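Long-range contact in nitrate transport protein (Parabacteroides distasonis, PDB 3HN0), which probably serves as the substrate-binding component of an ABC transporter, perhaps for nitrate or a related small solute: residues A[75-80]-A[183-188]. Sequence-based numbering, arbitrary orientation.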
loop_
_atom_site.group_PDB
_atom_site.type_symbol
_atom_site.label_atom_id
_atom_site.label_comp_id
_atom_site.label_asym_id
_atom_site.label_seq_id
_atom_site.Cartn_x
_atom_site.Cartn_y
_atom_site.Cartn_z
ATOM N N ILE A 75 14.374 24.166 2.257
ATOM C CA ILE A 75 13.045 23.631 2.060
ATOM C C ILE A 75 12.833 22.506 3.049
ATOM O O ILE A 75 13.791 21.936 3.571
ATOM C CB ILE A 75 12.830 23.091 0.603
ATOM C CG1 ILE A 75 13.887 22.022 0.238
ATOM C CG2 ILE A 75 12.819 24.251 -0.419
ATOM C CD1 ILE A 75 13.542 21.169 -0.935
ATOM N N LYS A 76 11.575 22.188 3.292
ATOM C CA LYS A 76 11.200 21.003 4.016
ATOM C C LYS A 76 10.104 20.307 3.241
ATOM O O LYS A 76 9.377 20.917 2.405
ATOM C CB LYS A 76 10.715 21.301 5.445
ATOM C CG LYS A 76 11.790 21.936 6.320
ATOM C CD LYS A 76 11.456 21.936 7.782
ATOM C CE LYS A 76 12.556 22.609 8.617
ATOM N NZ LYS A 76 13.938 21.998 8.411
ATOM N N LEU A 77 9.941 19.045 3.555
ATOM C CA LEU A 77 8.917 18.250 2.947
ATOM C C LEU A 77 7.588 18.355 3.704
ATOM O O LEU A 77 7.518 17.988 4.866
ATOM C CB LEU A 77 9.333 16.788 2.924
ATOM C CG LEU A 77 8.303 15.818 2.370
ATOM C CD1 LEU A 77 8.082 15.996 0.853
ATOM C CD2 LEU A 77 8.730 14.381 2.665
ATOM N N ALA A 78 6.518 18.806 3.039
ATOM C CA ALA A 78 5.189 18.755 3.639
ATOM C C ALA A 78 4.605 17.350 3.587
ATOM O O ALA A 78 4.124 16.840 4.598
ATOM C CB ALA A 78 4.205 19.796 2.986
ATOM N N GLY A 79 4.610 16.745 2.392
ATOM C CA GLY A 79 3.972 15.475 2.201
ATOM C C GLY A 79 3.886 15.110 0.749
ATOM O O GLY A 79 4.552 15.736 -0.084
ATOM N N CYS A 80 3.050 14.122 0.454
ATOM C CA CYS A 80 2.924 13.563 -0.904
ATOM C C CYS A 80 1.460 13.442 -1.279
ATOM O O CYS A 80 0.694 12.867 -0.512
ATOM C CB CYS A 80 3.637 12.240 -0.978
ATOM S SG CYS A 80 3.422 11.410 -2.601
ATOM N N GLN A 183 6.691 9.056 -4.088
ATOM C CA GLN A 183 7.607 9.475 -5.183
ATOM C C GLN A 183 7.522 10.939 -5.514
ATOM O O GLN A 183 8.372 11.427 -6.229
ATOM C CB GLN A 183 7.333 8.749 -6.530
ATOM C CG GLN A 183 7.006 7.363 -6.438
ATOM C CD GLN A 183 6.890 6.728 -7.766
ATOM O OE1 GLN A 183 7.547 7.150 -8.740
ATOM N NE2 GLN A 183 6.055 5.714 -7.839
ATOM N N THR A 184 6.487 11.623 -5.016
ATOM C CA THR A 184 6.234 13.005 -5.318
ATOM C C THR A 184 6.197 13.835 -4.037
ATOM O O THR A 184 5.589 13.412 -3.038
ATOM C CB THR A 184 4.908 13.148 -6.031
ATOM O OG1 THR A 184 4.917 12.343 -7.216
ATOM C CG2 THR A 184 4.634 14.616 -6.368
ATOM N N ALA A 185 6.909 14.952 -4.051
ATOM C CA ALA A 185 7.068 15.802 -2.900
ATOM C C ALA A 185 6.385 17.129 -3.097
ATOM O O ALA A 185 6.531 17.788 -4.155
ATOM C CB ALA A 185 8.561 16.107 -2.617
ATOM N N VAL A 186 5.668 17.529 -2.060
ATOM C CA VAL A 186 5.279 18.933 -1.891
ATOM C C VAL A 186 6.269 19.506 -0.909
ATOM O O VAL A 186 6.291 19.094 0.263
ATOM C CB VAL A 186 3.836 19.085 -1.368
ATOM C CG1 VAL A 186 3.485 20.565 -1.171
ATOM C CG2 VAL A 186 2.821 18.393 -2.292
ATOM N N VAL A 187 7.042 20.495 -1.345
ATOM C CA VAL A 187 8.033 21.141 -0.486
ATOM C C VAL A 187 7.685 22.610 -0.276
ATOM O O VAL A 187 6.967 23.198 -1.092
ATOM C CB VAL A 187 9.461 21.006 -1.076
ATOM C CG1 VAL A 187 9.787 19.474 -1.257
ATOM C CG2 VAL A 187 9.667 21.846 -2.354
ATOM N N TYR A 188 8.194 23.191 0.814
ATOM C CA TYR A 188 7.864 24.549 1.172
ATOM C C TYR A 188 9.068 25.247 1.775
ATOM O O TYR A 188 9.992 24.607 2.328
ATOM C CB TYR A 188 6.656 24.575 2.122
ATOM C CG TYR A 188 6.862 23.975 3.465
ATOM C CD1 TYR A 188 6.696 22.614 3.687
ATOM C CD2 TYR A 188 7.278 24.761 4.558
ATOM C CE1 TYR A 188 6.916 22.057 4.892
ATOM C CE2 TYR A 188 7.464 24.195 5.779
ATOM C CZ TYR A 188 7.260 22.856 5.974
ATOM O OH TYR A 188 7.496 22.264 7.224
#
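Tyr188, Lys76 and Val186 bury the most surface where strands 76-80 and 184-188 pair as antiparallel neighbours in a mixed sheet, and a classic beta bulge interrupts the pairing. The evidence for the bulge is the register: Lys76 faces Tyr188 and Leu77 faces Val187, yet Ala78 and Gly79 both face Val186. Val186 is accordingly gripped twice, its O accepting from Ala78 N at 2.8 Å and its N donating to Gly79 O at a nearly straight 170°. Lys76 and Tyr188 exchange two backbone bonds, Lys76 N to Tyr188 O and Tyr188 N to Lys76 O, each 3.0 Å.

A chi1 of 66° sets CG of Tyr188 between its own N and carbonyl carbon. The ring lies beside Lys76 and Ala78. Its CD1 touches Ala78 CB at 3.8 Å, while Ala78 N lies at the ring edge, close to the ring plane. The far end of the ring reaches Lys76, whose CB is 3.8 Å from Tyr188 OH. That hydroxyl hydrogen-bonds Glu193, and Lys76 NZ turns off to the carbonyl of Gly277. An alanine in place of Tyr188 would probably open a gap beside Lys76 CB and Ala78 CB and leave Glu193 without its hydroxyl mate.

On the face bearing Leu77 and Val187, helix 62-70 packs against the pair, with Met62 meeting Leu77 and Ala65 meeting Val187. Leu77 has CG anti to its backbone N (chi1 177°), and its CD1 branch lies 3.5 Å from Ala185 CB, while Ile75 CD1 rests 4.1 Å from Val187 CB.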